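Local atomic coordinates of 3-deoxy-manno-octulosonate cytidylyltransferase (Escherichia coli, PDB entry 1H7E), a protein that catalyses the transfer of CMP from CTP to the eight-carbon sugar KDO, probably activating it for incorporation into bacterial lipopolysaccharide, and works as a homodimer. Residues I5-R10 against E35-V40; E108-G113 against R213-A218; Q148-F153 against R204-G209. One frame throughout, in Å; residues are numbered along the deposited sequence.

Contact 1 (I5-R10 against E35-V40)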
ATOM      1  N   ILE A   5     -12.045 -17.294  19.866  1.00 13.05           N
ATOM      2  CA  ILE A   5     -11.494 -17.754  18.603  1.00 14.33           C
ATOM      3  C   ILE A   5     -12.614 -18.403  17.822  1.00 14.77           C
ATOM      4  O   ILE A   5     -13.357 -19.219  18.365  1.00 15.69           O
ATOM      5  CB  ILE A   5     -10.365 -18.780  18.794  1.00 13.67           C
ATOM      6  CG1 ILE A   5      -9.119 -18.082  19.328  1.00 13.40           C
ATOM      7  CG2 ILE A   5     -10.093 -19.527  17.488  1.00 12.82           C
ATOM      8  CD1 ILE A   5      -8.020 -19.036  19.717  1.00 16.72           C
ATOM      9  N   VAL A   6     -12.772 -17.999  16.562  1.00 13.55           N
ATOM     10  CA  VAL A   6     -13.794 -18.568  15.693  1.00 12.57           C
ATOM     11  C   VAL A   6     -13.079 -19.252  14.537  1.00 16.32           C
ATOM     12  O   VAL A   6     -12.199 -18.663  13.897  1.00 17.54           O
ATOM     13  CB  VAL A   6     -14.773 -17.492  15.144  1.00 11.84           C
ATOM     14  CG1 VAL A   6     -15.768 -18.130  14.194  1.00 11.57           C
ATOM     15  CG2 VAL A   6     -15.506 -16.819  16.281  1.00 13.59           C
ATOM     16  N   ILE A   7     -13.423 -20.509  14.293  1.00 15.03           N
ATOM     17  CA  ILE A   7     -12.816 -21.285  13.228  1.00 14.92           C
ATOM     18  C   ILE A   7     -13.864 -21.598  12.164  1.00 19.54           C
ATOM     19  O   ILE A   7     -14.768 -22.397  12.400  1.00 20.23           O
ATOM     20  CB  ILE A   7     -12.267 -22.632  13.760  1.00 16.55           C
ATOM     21  CG1 ILE A   7     -11.255 -22.403  14.883  1.00 13.63           C
ATOM     22  CG2 ILE A   7     -11.626 -23.442  12.618  1.00 15.92           C
ATOM     23  CD1 ILE A   7     -10.997 -23.654  15.703  1.00 12.56           C
ATOM     24  N   PRO A   8     -13.811 -20.911  11.007  1.00 23.74           N
ATOM     25  CA  PRO A   8     -14.764 -21.146   9.910  1.00 25.20           C
ATOM     26  C   PRO A   8     -14.431 -22.520   9.336  1.00 29.86           C
ATOM     27  O   PRO A   8     -13.273 -22.793   9.012  1.00 32.05           O
ATOM     28  CB  PRO A   8     -14.394 -20.064   8.888  1.00 26.64           C
ATOM     29  CG  PRO A   8     -13.787 -18.996   9.704  1.00 29.09           C
ATOM     30  CD  PRO A   8     -12.938 -19.767  10.689  1.00 25.01           C
ATOM     31  N   ALA A   9     -15.421 -23.390   9.212  1.00 33.39           N
ATOM     32  CA  ALA A   9     -15.159 -24.725   8.698  1.00 38.19           C
ATOM     33  C   ALA A   9     -16.263 -25.204   7.782  1.00 45.52           C
ATOM     34  O   ALA A   9     -17.192 -25.881   8.224  1.00 46.39           O
ATOM     35  CB  ALA A   9     -14.968 -25.709   9.854  1.00 34.85           C
ATOM     36  N   ARG A  10     -16.181 -24.827   6.510  1.00 55.76           N
ATOM     37  CA  ARG A  10     -17.171 -25.272   5.543  1.00 67.54           C
ATOM     38  C   ARG A  10     -16.709 -26.557   4.824  1.00 72.32           C
ATOM     39  O   ARG A  10     -15.547 -26.684   4.412  1.00 72.11           O
ATOM     40  CB  ARG A  10     -17.585 -24.140   4.586  1.00 71.28           C
ATOM     41  CG  ARG A  10     -16.469 -23.272   4.022  1.00 79.24           C
ATOM     42  CD  ARG A  10     -17.046 -22.024   3.344  1.00 86.37           C
ATOM     43  NE  ARG A  10     -18.128 -22.337   2.404  1.00 92.71           N
ATOM     44  CZ  ARG A  10     -19.184 -21.553   2.171  1.00 96.42           C
ATOM     45  NH1 ARG A  10     -19.316 -20.392   2.805  1.00 98.66           N
ATOM     46  NH2 ARG A  10     -20.129 -21.943   1.322  1.00 97.80           N
ATOM     47  N   GLU A  35      -7.981 -28.260  18.821  1.00 18.34           N
ATOM     48  CA  GLU A  35      -7.074 -28.587  19.920  1.00 19.30           C
ATOM     49  C   GLU A  35      -5.954 -27.564  20.082  1.00 22.06           C
ATOM     50  O   GLU A  35      -5.611 -27.206  21.207  1.00 20.38           O
ATOM     51  CB  GLU A  35      -6.506 -29.992  19.761  1.00 21.70           C
ATOM     52  CG  GLU A  35      -7.571 -31.079  19.818  1.00 26.88           C
ATOM     53  CD  GLU A  35      -6.988 -32.481  19.835  1.00 30.67           C
ATOM     54  OE1 GLU A  35      -5.757 -32.622  19.973  1.00 34.21           O
ATOM     55  OE2 GLU A  35      -7.762 -33.450  19.724  1.00 29.63           O
ATOM     56  N   ARG A  36      -5.390 -27.068  18.978  1.00 22.15           N
ATOM     57  CA  ARG A  36      -4.346 -26.037  19.093  1.00 20.09           C
ATOM     58  C   ARG A  36      -4.922 -24.712  19.575  1.00 17.53           C
ATOM     59  O   ARG A  36      -4.304 -24.022  20.376  1.00 16.04           O
ATOM     60  CB  ARG A  36      -3.589 -25.864  17.779  1.00 23.39           C
ATOM     61  CG  ARG A  36      -2.506 -26.895  17.639  1.00 28.81           C
ATOM     62  CD  ARG A  36      -2.375 -27.357  16.238  1.00 34.12           C
ATOM     63  NE  ARG A  36      -1.488 -28.512  16.153  1.00 41.35           N
ATOM     64  CZ  ARG A  36      -0.172 -28.453  15.963  1.00 43.57           C
ATOM     65  NH1 ARG A  36       0.452 -27.285  15.832  1.00 44.50           N
ATOM     66  NH2 ARG A  36       0.521 -29.580  15.880  1.00 45.66           N
ATOM     67  N   ALA A  37      -6.138 -24.389  19.132  1.00 16.96           N
ATOM     68  CA  ALA A  37      -6.814 -23.156  19.546  1.00 15.29           C
ATOM     69  C   ALA A  37      -7.032 -23.134  21.063  1.00 16.88           C
ATOM     70  O   ALA A  37      -6.913 -22.079  21.704  1.00 16.60           O
ATOM     71  CB  ALA A  37      -8.147 -23.019  18.808  1.00 15.00           C
ATOM     72  N   LEU A  38      -7.305 -24.309  21.643  1.00 17.87           N
ATOM     73  CA  LEU A  38      -7.519 -24.411  23.086  1.00 20.45           C
ATOM     74  C   LEU A  38      -6.277 -24.089  23.896  1.00 23.06           C
ATOM     75  O   LEU A  38      -6.390 -23.715  25.060  1.00 26.27           O
ATOM     76  CB  LEU A  38      -8.015 -25.805  23.473  1.00 18.70           C
ATOM     77  CG  LEU A  38      -9.475 -26.059  23.157  1.00 18.83           C
ATOM     78  CD1 LEU A  38      -9.801 -27.521  23.376  1.00 22.84           C
ATOM     79  CD2 LEU A  38     -10.316 -25.163  24.024  1.00 17.90           C
ATOM     80  N   GLN A  39      -5.103 -24.232  23.274  1.00 24.61           N
ATOM     81  CA  GLN A  39      -3.830 -23.968  23.929  1.00 23.74           C
ATOM     82  C   GLN A  39      -3.442 -22.495  23.954  1.00 23.65           C
ATOM     83  O   GLN A  39      -2.412 -22.141  24.515  1.00 24.50           O
ATOM     84  CB  GLN A  39      -2.722 -24.775  23.257  1.00 26.20           C
ATOM     85  CG  GLN A  39      -2.959 -26.284  23.246  1.00 35.16           C
ATOM     86  CD  GLN A  39      -1.895 -27.047  22.451  1.00 41.81           C
ATOM     87  OE1 GLN A  39      -0.746 -26.615  22.372  1.00 45.85           O
ATOM     88  NE2 GLN A  39      -2.279 -28.179  21.854  1.00 42.19           N
ATOM     89  N   VAL A  40      -4.258 -21.635  23.348  1.00 22.39           N
ATOM     90  CA  VAL A  40      -3.958 -20.204  23.309  1.00 19.82           C
ATOM     91  C   VAL A  40      -4.398 -19.541  24.596  1.00 21.72           C
ATOM     92  O   VAL A  40      -5.580 -19.524  24.921  1.00 22.12           O
ATOM     93  CB  VAL A  40      -4.647 -19.489  22.104  1.00 19.32           C
ATOM     94  CG1 VAL A  40      -4.274 -18.021  22.074  1.00 13.91           C
ATOM     95  CG2 VAL A  40      -4.265 -20.162  20.796  1.00 14.33           C
TER
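The side chain of Ile5 reaches from the strand onto the last turn of the helix at Ala37, and the contact is made by the outer part of that side chain, chiefly CD1. Ile5 CB stands 4.8 Å from Ala37 CB, too far for close packing. Ile5 CG2 comes nearer, 4.2 Å from Ala37 CB. CG1 is turned beside the backbone N (chi1 -72°) and, because the chain is then extended (chi2 172°), it carries CD1 forward to the helix end. There Ile5 CD1 meets Ala37 O at 3.8 Å, Ala37 CB at 4.1 Å and the CG2 branch of Val40, also at 4.1 Å. Ala37 O is at the same time the acceptor of Val40 N, so the methyl rests against an oxygen already engaged by the backbone bond at the helix end. The segments belong to the opening β-α-β crossover of the GT-A-like nucleotidyltransferase fold: strand 3-8, helix 29-38, then strand 45-50, which pairs parallel to the first and also touches Ala37 through Val46. Two residues along, Ile7 points to the same side of the sheet and brings CD1 within 4.3 Å of Ala37 CB, so this small methyl is shared by two isoleucines. No hydrogen bond links the segments; 136 Å² is buried, and Val40 also packs on Val107 of helix 104-116.

Contact 2 (E108-G113 against R213-A218)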
ATOM      1  N   GLU A 108      -1.126 -15.912  20.188  1.00 16.80           N
ATOM      2  CA  GLU A 108      -0.912 -15.129  21.400  1.00 16.20           C
ATOM      3  C   GLU A 108      -0.247 -13.790  21.084  1.00 19.77           C
ATOM      4  O   GLU A 108      -0.569 -12.766  21.702  1.00 17.26           O
ATOM      5  CB  GLU A 108      -0.083 -15.924  22.412  1.00 18.66           C
ATOM      6  CG  GLU A 108      -0.892 -17.009  23.103  1.00 25.53           C
ATOM      7  CD  GLU A 108      -0.066 -17.952  23.973  1.00 28.73           C
ATOM      8  OE1 GLU A 108       1.104 -17.643  24.291  1.00 30.02           O
ATOM      9  OE2 GLU A 108      -0.602 -19.023  24.327  1.00 27.32           O
ATOM     10  N   THR A 109       0.672 -13.801  20.112  1.00 21.22           N
ATOM     11  CA  THR A 109       1.378 -12.589  19.667  1.00 22.35           C
ATOM     12  C   THR A 109       0.347 -11.619  19.109  1.00 19.07           C
ATOM     13  O   THR A 109       0.353 -10.433  19.421  1.00 21.64           O
ATOM     14  CB  THR A 109       2.418 -12.919  18.548  1.00 23.59           C
ATOM     15  OG1 THR A 109       3.533 -13.610  19.121  1.00 27.51           O
ATOM     16  CG2 THR A 109       2.926 -11.651  17.862  1.00 26.93           C
ATOM     17  N   LEU A 110      -0.572 -12.159  18.323  1.00 21.33           N
ATOM     18  CA  LEU A 110      -1.628 -11.377  17.708  1.00 19.77           C
ATOM     19  C   LEU A 110      -2.531 -10.776  18.785  1.00 21.12           C
ATOM     20  O   LEU A 110      -2.765  -9.566  18.805  1.00 19.29           O
ATOM     21  CB  LEU A 110      -2.410 -12.292  16.771  1.00 21.63           C
ATOM     22  CG  LEU A 110      -3.480 -11.749  15.846  1.00 23.52           C
ATOM     23  CD1 LEU A 110      -2.850 -10.814  14.838  1.00 23.08           C
ATOM     24  CD2 LEU A 110      -4.128 -12.927  15.142  1.00 21.60           C
ATOM     25  N   LEU A 111      -2.949 -11.605  19.745  1.00 21.89           N
ATOM     26  CA  LEU A 111      -3.831 -11.152  20.834  1.00 24.23           C
ATOM     27  C   LEU A 111      -3.159 -10.102  21.708  1.00 26.28           C
ATOM     28  O   LEU A 111      -3.811  -9.150  22.143  1.00 25.00           O
ATOM     29  CB  LEU A 111      -4.268 -12.331  21.713  1.00 25.84           C
ATOM     30  CG  LEU A 111      -5.744 -12.517  22.072  1.00 28.31           C
ATOM     31  CD1 LEU A 111      -5.815 -13.448  23.256  1.00 29.37           C
ATOM     32  CD2 LEU A 111      -6.421 -11.204  22.410  1.00 25.45           C
ATOM     33  N   GLN A 112      -1.868 -10.292  21.986  1.00 27.62           N
ATOM     34  CA  GLN A 112      -1.109  -9.339  22.791  1.00 30.81           C
ATOM     35  C   GLN A 112      -1.032  -7.973  22.081  1.00 29.24           C
ATOM     36  O   GLN A 112      -1.109  -6.918  22.723  1.00 26.84           O
ATOM     37  CB  GLN A 112       0.305  -9.872  23.076  1.00 39.15           C
ATOM     38  CG  GLN A 112       1.054  -9.087  24.169  1.00 50.83           C
ATOM     39  CD  GLN A 112       0.187  -8.857  25.415  1.00 58.06           C
ATOM     40  OE1 GLN A 112      -0.053  -9.782  26.202  1.00 60.32           O
ATOM     41  NE2 GLN A 112      -0.316  -7.631  25.575  1.00 59.64           N
ATOM     42  N   GLY A 113      -0.879  -8.004  20.760  1.00 25.07           N
ATOM     43  CA  GLY A 113      -0.820  -6.773  19.996  1.00 24.03           C
ATOM     44  C   GLY A 113      -2.107  -5.976  20.148  1.00 24.43           C
ATOM     45  O   GLY A 113      -2.054  -4.750  20.306  1.00 23.64           O
ATOM     46  N   ARG A 213      -2.758  -3.664  11.491  1.00 10.65           N
ATOM     47  CA  ARG A 213      -1.376  -3.831  11.917  1.00 11.90           C
ATOM     48  C   ARG A 213      -0.980  -5.270  11.632  1.00 13.95           C
ATOM     49  O   ARG A 213      -1.718  -6.198  11.936  1.00 13.55           O
ATOM     50  CB  ARG A 213      -1.182  -3.463  13.382  1.00 12.78           C
ATOM     51  CG  ARG A 213       0.288  -3.517  13.808  1.00 16.18           C
ATOM     52  CD  ARG A 213       0.571  -2.614  15.006  1.00 16.24           C
ATOM     53  NE  ARG A 213       0.277  -1.214  14.699  1.00 16.77           N
ATOM     54  CZ  ARG A 213      -0.263  -0.345  15.547  1.00 21.37           C
ATOM     55  NH1 ARG A 213      -0.571  -0.715  16.794  1.00 19.26           N
ATOM     56  NH2 ARG A 213      -0.546   0.887  15.125  1.00 17.42           N
ATOM     57  N   THR A 214       0.202  -5.455  11.052  1.00 15.07           N
ATOM     58  CA  THR A 214       0.665  -6.774  10.636  1.00 16.81           C
ATOM     59  C   THR A 214       1.940  -7.180  11.349  1.00 21.69           C
ATOM     60  O   THR A 214       3.012  -6.699  10.974  1.00 26.57           O
ATOM     61  CB  THR A 214       0.899  -6.781   9.070  1.00 17.39           C
ATOM     62  OG1 THR A 214      -0.254  -6.245   8.414  1.00 21.75           O
ATOM     63  CG2 THR A 214       1.078  -8.180   8.537  1.00 20.89           C
ATOM     64  N   PHE A 215       1.816  -8.107  12.310  1.00 16.08           N
ATOM     65  CA  PHE A 215       2.928  -8.641  13.118  1.00 18.33           C
ATOM     66  C   PHE A 215       3.730  -9.763  12.469  1.00 18.17           C
ATOM     67  O   PHE A 215       3.181 -10.761  12.004  1.00 17.34           O
ATOM     68  CB  PHE A 215       2.431  -9.146  14.475  1.00 18.61           C
ATOM     69  CG  PHE A 215       1.716  -8.108  15.272  1.00 19.44           C
ATOM     70  CD1 PHE A 215       2.416  -7.268  16.127  1.00 21.82           C
ATOM     71  CD2 PHE A 215       0.343  -7.950  15.144  1.00 15.18           C
ATOM     72  CE1 PHE A 215       1.761  -6.281  16.842  1.00 23.25           C
ATOM     73  CE2 PHE A 215      -0.324  -6.963  15.858  1.00 19.31           C
ATOM     74  CZ  PHE A 215       0.387  -6.125  16.708  1.00 18.88           C
ATOM     75  N   GLU A 216       5.051  -9.632  12.523  1.00 21.28           N
ATOM     76  CA  GLU A 216       5.930 -10.626  11.927  1.00 21.38           C
ATOM     77  C   GLU A 216       6.246 -11.820  12.841  1.00 21.16           C
ATOM     78  O   GLU A 216       6.593 -11.634  14.003  1.00 23.53           O
ATOM     79  CB  GLU A 216       7.232  -9.949  11.469  1.00 20.28           C
ATOM     80  CG  GLU A 216       8.089 -10.869  10.635  1.00 20.61           C
ATOM     81  CD  GLU A 216       9.378 -10.240  10.158  1.00 22.94           C
ATOM     82  OE1 GLU A 216       9.492  -9.005  10.082  1.00 20.68           O
ATOM     83  OE2 GLU A 216      10.287 -11.016   9.841  1.00 26.40           O
ATOM     84  N   VAL A 217       6.109 -13.036  12.307  1.00 20.31           N
ATOM     85  CA  VAL A 217       6.423 -14.271  13.040  1.00 21.95           C
ATOM     86  C   VAL A 217       7.340 -15.130  12.162  1.00 25.20           C
ATOM     87  O   VAL A 217       7.648 -14.742  11.035  1.00 20.59           O
ATOM     88  CB  VAL A 217       5.149 -15.075  13.414  1.00 21.72           C
ATOM     89  CG1 VAL A 217       4.274 -14.251  14.344  1.00 21.72           C
ATOM     90  CG2 VAL A 217       4.389 -15.523  12.166  1.00 17.19           C
ATOM     91  N   ALA A 218       7.783 -16.283  12.672  1.00 28.43           N
ATOM     92  CA  ALA A 218       8.655 -17.189  11.905  1.00 27.91           C
ATOM     93  C   ALA A 218       7.857 -17.893  10.793  1.00 30.95           C
ATOM     94  O   ALA A 218       6.624 -17.917  10.841  1.00 29.42           O
ATOM     95  CB  ALA A 218       9.280 -18.207  12.835  1.00 26.89           C
TER
HETATM   96  O   HOH W   1      -0.301  -2.960  18.591  1.00 34.18           O
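Phe215 is directed from its strand straight at the helix, and its ring stands with the far end against the backbone of Gly113. The nearest pair is Phe215 CZ and Gly113 CA, 3.6 Å apart; CE1 and CE2 of the ring lie almost equally far from the same CA, so the glycine sits ahead of the ring's tip, at a slant to its plane. With no side chain at Gly113, the aromatic ring meets the main chain itself. Two other helix residues address the parts of Phe215 nearer its backbone: Thr109 CG2 lies 4.2 Å from Phe215 CB, while Leu110, with CG anti to the backbone N (chi1 -173°), turns its CD1 branch obliquely to the ring, 4.3 Å from Phe215 CD2. Thr109 and Gly113 are one helical turn apart, so they meet Phe215 at its CB and at the far end of its ring. This is α/β layering at the edge of the central mixed sheet: helix 104-116 covers strand 212-216, outermost within the chain, with local axes 9.4 Å apart and N-to-C directions inclined at 139°. Leu110 and Phe215 both reach Ala123 on the adjoining strand 122-129. A water at the ring edge, in its plane, adds a polar bridge: it donates to Gly113 O (3.0 Å) and accepts from Arg213 NH1 (2.9 Å), lying in the plane of the guanidinium. The same guanidinium forms salt bridges to Asp117 and Asp149.

Contact 3 (Q148-F153 against R204-G209)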
ATOM      1  N   GLN A 148       4.557  -0.945  11.696  1.00 12.52           N
ATOM      2  CA  GLN A 148       4.103  -2.266  11.267  1.00 13.62           C
ATOM      3  C   GLN A 148       2.683  -2.258  10.704  1.00 11.14           C
ATOM      4  O   GLN A 148       2.065  -3.299  10.542  1.00 10.66           O
ATOM      5  CB  GLN A 148       4.229  -3.302  12.387  1.00 21.75           C
ATOM      6  CG  GLN A 148       5.636  -3.484  12.860  1.00 34.25           C
ATOM      7  CD  GLN A 148       5.774  -4.750  13.655  1.00 46.88           C
ATOM      8  OE1 GLN A 148       5.267  -4.860  14.780  1.00 52.08           O
ATOM      9  NE2 GLN A 148       6.426  -5.742  13.061  1.00 50.50           N
ATOM     10  N   ASP A 149       2.151  -1.075  10.447  1.00  8.76           N
ATOM     11  CA  ASP A 149       0.834  -0.974   9.832  1.00 10.70           C
ATOM     12  C   ASP A 149       0.984  -1.339   8.363  1.00 11.39           C
ATOM     13  O   ASP A 149       1.966  -0.953   7.722  1.00  9.60           O
ATOM     14  CB  ASP A 149       0.315   0.459   9.909  1.00 12.86           C
ATOM     15  CG  ASP A 149       0.015   0.898  11.331  1.00 17.51           C
ATOM     16  OD1 ASP A 149      -0.266   0.035  12.196  1.00 17.73           O
ATOM     17  OD2 ASP A 149       0.030   2.120  11.563  1.00 22.62           O
ATOM     18  N   ALA A 150       0.006  -2.044   7.810  1.00  8.39           N
ATOM     19  CA  ALA A 150       0.067  -2.410   6.404  1.00  9.18           C
ATOM     20  C   ALA A 150      -0.207  -1.210   5.507  1.00  7.28           C
ATOM     21  O   ALA A 150      -1.067  -0.363   5.814  1.00  7.11           O
ATOM     22  CB  ALA A 150      -0.930  -3.525   6.097  1.00 11.39           C
ATOM     23  N   LEU A 151       0.591  -1.091   4.442  1.00  7.21           N
ATOM     24  CA  LEU A 151       0.393  -0.024   3.449  1.00  6.31           C
ATOM     25  C   LEU A 151      -0.514  -0.598   2.343  1.00  6.17           C
ATOM     26  O   LEU A 151      -1.444   0.053   1.886  1.00 10.46           O
ATOM     27  CB  LEU A 151       1.739   0.425   2.834  1.00  7.53           C
ATOM     28  CG  LEU A 151       2.702   1.128   3.797  1.00  8.82           C
ATOM     29  CD1 LEU A 151       3.964   1.545   3.030  1.00  9.68           C
ATOM     30  CD2 LEU A 151       2.024   2.335   4.429  1.00 13.12           C
ATOM     31  N   TYR A 152      -0.253  -1.834   1.951  1.00  6.95           N
ATOM     32  CA  TYR A 152      -1.045  -2.483   0.900  1.00  8.53           C
ATOM     33  C   TYR A 152      -0.758  -3.986   0.910  1.00 10.11           C
ATOM     34  O   TYR A 152       0.282  -4.422   1.425  1.00 10.02           O
ATOM     35  CB  TYR A 152      -0.691  -1.862  -0.486  1.00  7.96           C
ATOM     36  CG  TYR A 152      -1.563  -2.297  -1.661  1.00  7.30           C
ATOM     37  CD1 TYR A 152      -2.935  -2.050  -1.665  1.00  6.89           C
ATOM     38  CD2 TYR A 152      -1.020  -2.976  -2.754  1.00  8.33           C
ATOM     39  CE1 TYR A 152      -3.741  -2.470  -2.712  1.00  6.10           C
ATOM     40  CE2 TYR A 152      -1.832  -3.399  -3.821  1.00  6.05           C
ATOM     41  CZ  TYR A 152      -3.191  -3.140  -3.779  1.00  8.16           C
ATOM     42  OH  TYR A 152      -4.012  -3.564  -4.788  1.00 10.97           O
ATOM     43  N   PHE A 153      -1.704  -4.772   0.381  1.00  8.02           N
ATOM     44  CA  PHE A 153      -1.588  -6.235   0.253  1.00  8.59           C
ATOM     45  C   PHE A 153      -1.776  -6.470  -1.254  1.00  8.76           C
ATOM     46  O   PHE A 153      -2.682  -5.892  -1.850  1.00  7.06           O
ATOM     47  CB  PHE A 153      -2.747  -6.985   0.944  1.00  8.14           C
ATOM     48  CG  PHE A 153      -2.751  -6.896   2.445  1.00  6.70           C
ATOM     49  CD1 PHE A 153      -3.334  -5.800   3.094  1.00  9.26           C
ATOM     50  CD2 PHE A 153      -2.184  -7.914   3.204  1.00  8.86           C
ATOM     51  CE1 PHE A 153      -3.355  -5.704   4.499  1.00  8.17           C
ATOM     52  CE2 PHE A 153      -2.192  -7.845   4.612  1.00  9.26           C
ATOM     53  CZ  PHE A 153      -2.777  -6.734   5.257  1.00  7.65           C
ATOM     54  N   ARG A 204     -11.012  -4.410   1.447  1.00 10.13           N
ATOM     55  CA  ARG A 204     -12.256  -3.665   1.686  1.00 10.59           C
ATOM     56  C   ARG A 204     -12.062  -2.765   2.910  1.00  9.26           C
ATOM     57  O   ARG A 204     -12.538  -1.621   2.944  1.00 10.41           O
ATOM     58  CB  ARG A 204     -13.457  -4.583   1.948  1.00 10.92           C
ATOM     59  CG  ARG A 204     -14.767  -3.796   2.040  1.00 13.40           C
ATOM     60  CD  ARG A 204     -15.984  -4.697   2.158  1.00 10.88           C
ATOM     61  NE  ARG A 204     -15.953  -5.768   1.163  1.00 12.38           N
ATOM     62  CZ  ARG A 204     -16.822  -6.770   1.114  1.00 18.58           C
ATOM     63  NH1 ARG A 204     -17.809  -6.831   1.998  1.00 16.61           N
ATOM     64  NH2 ARG A 204     -16.653  -7.756   0.244  1.00 15.94           N
ATOM     65  N   LEU A 205     -11.342  -3.276   3.903  1.00  8.28           N
ATOM     66  CA  LEU A 205     -11.079  -2.522   5.130  1.00  9.77           C
ATOM     67  C   LEU A 205     -10.177  -1.310   4.861  1.00 12.66           C
ATOM     68  O   LEU A 205     -10.419  -0.204   5.372  1.00  9.66           O
ATOM     69  CB  LEU A 205     -10.410  -3.428   6.166  1.00 10.08           C
ATOM     70  CG  LEU A 205     -11.283  -4.588   6.670  1.00 13.01           C
ATOM     71  CD1 LEU A 205     -10.413  -5.543   7.484  1.00 11.73           C
ATOM     72  CD2 LEU A 205     -12.441  -4.066   7.505  1.00 14.33           C
ATOM     73  N   MET A 206      -9.130  -1.535   4.069  1.00 10.93           N
ATOM     74  CA  MET A 206      -8.190  -0.481   3.735  1.00 10.81           C
ATOM     75  C   MET A 206      -8.840   0.630   2.937  1.00  8.84           C
ATOM     76  O   MET A 206      -8.509   1.802   3.116  1.00  9.12           O
ATOM     77  CB  MET A 206      -6.992  -1.072   3.009  1.00 10.50           C
ATOM     78  CG  MET A 206      -6.271  -2.068   3.878  1.00 14.77           C
ATOM     79  SD  MET A 206      -4.716  -2.487   3.154  1.00 23.73           S
ATOM     80  CE  MET A 206      -3.727  -1.128   3.830  1.00 16.08           C
ATOM     81  N   ASN A 207      -9.812   0.273   2.099  1.00  9.88           N
ATOM     82  CA  ASN A 207     -10.531   1.270   1.306  1.00  9.81           C
ATOM     83  C   ASN A 207     -11.226   2.290   2.208  1.00  9.67           C
ATOM     84  O   ASN A 207     -11.304   3.483   1.893  1.00 12.11           O
ATOM     85  CB  ASN A 207     -11.589   0.595   0.427  1.00  7.96           C
ATOM     86  CG  ASN A 207     -12.249   1.572  -0.532  1.00 14.41           C
ATOM     87  OD1 ASN A 207     -11.564   2.284  -1.268  1.00 13.70           O
ATOM     88  ND2 ASN A 207     -13.578   1.658  -0.481  1.00 12.84           N
ATOM     89  N   ALA A 208     -11.745   1.791   3.326  1.00 12.96           N
ATOM     90  CA  ALA A 208     -12.476   2.606   4.295  1.00 15.01           C
ATOM     91  C   ALA A 208     -11.576   3.288   5.330  1.00 14.96           C
ATOM     92  O   ALA A 208     -12.067   3.914   6.262  1.00 15.74           O
ATOM     93  CB  ALA A 208     -13.527   1.742   4.995  1.00 15.52           C
ATOM     94  N   GLY A 209     -10.266   3.131   5.188  1.00 13.28           N
ATOM     95  CA  GLY A 209      -9.347   3.776   6.115  1.00 12.39           C
ATOM     96  C   GLY A 209      -9.184   3.075   7.454  1.00 15.14           C
ATOM     97  O   GLY A 209      -8.752   3.688   8.432  1.00 17.40           O
TER
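The Phe153 ring receives Met206 at its edge: SD lies in the ring plane, 3.6 Å from Phe153 CD1 and 3.7 Å from CE1. Measured from the ring centroid, the sulfur of Met206 is 4.8 Å away and 86° off the normal, which makes this an edge-on Met-aromatic contact and rules out a sulfur placed over the face. The same ring also makes an edge-to-face contact with His172. The side chains of Phe153 and Met206 cross at about a right angle, and the methionine bends at its last torsion (chi3 86°), so that CE leaves the ring edge and turns to the main chain. Met206 CE lies 3.2 Å from Leu151 O and 3.4 Å from Ala150 O, with Ala150 CB at 4.3 Å. A methyl bonded to sulfur is slightly electropositive, which probably makes such close approaches to oxygen favourable. The oxygens gather round CE where the chain turns a corner at Leu151. Met206 also contributes from its backbone, its carbonyl accepting Gly209 N (3.0 Å) in the Schellman motif that ends the helix. Nearby, the Tyr152 hydroxyl is hydrogen-bonded to Glu198, and Tyr152 packs on Pro159 of the second subunit, so the contact borders the dimer interface, where Leu151 also packs on Tyr152 of the second subunit. Within the chain, helix 203-207 reaches strand 150-154 through Met206, while that strand pairs with 141-144, and Met206 also touches Ile212 at the start of strand 212-216.

From the N terminus, contact 1 closes first, over 24 intervening residues, joining the first strand of the central sheet to the first helix. Contact 2 opens at 108 and closes a loop of 99 residues when the chain returns as strand 212-216. Nested inside it, contact 3 closes a loop of 50 residues, tying strand 150-154, the hairpin partner of 141-144, to helix 203-207 just before strand 212-216. Contacts 1 and 2 meet where Val40 CG1 packs on Glu108 CG, and both reach the same mixed sheet. Contacts 2 and 3 are joined by a probable hydrogen bond from Thr214 N to Gln148 O. Contacts 1 and 3 do not touch and lie on opposite sides of the chain's centre.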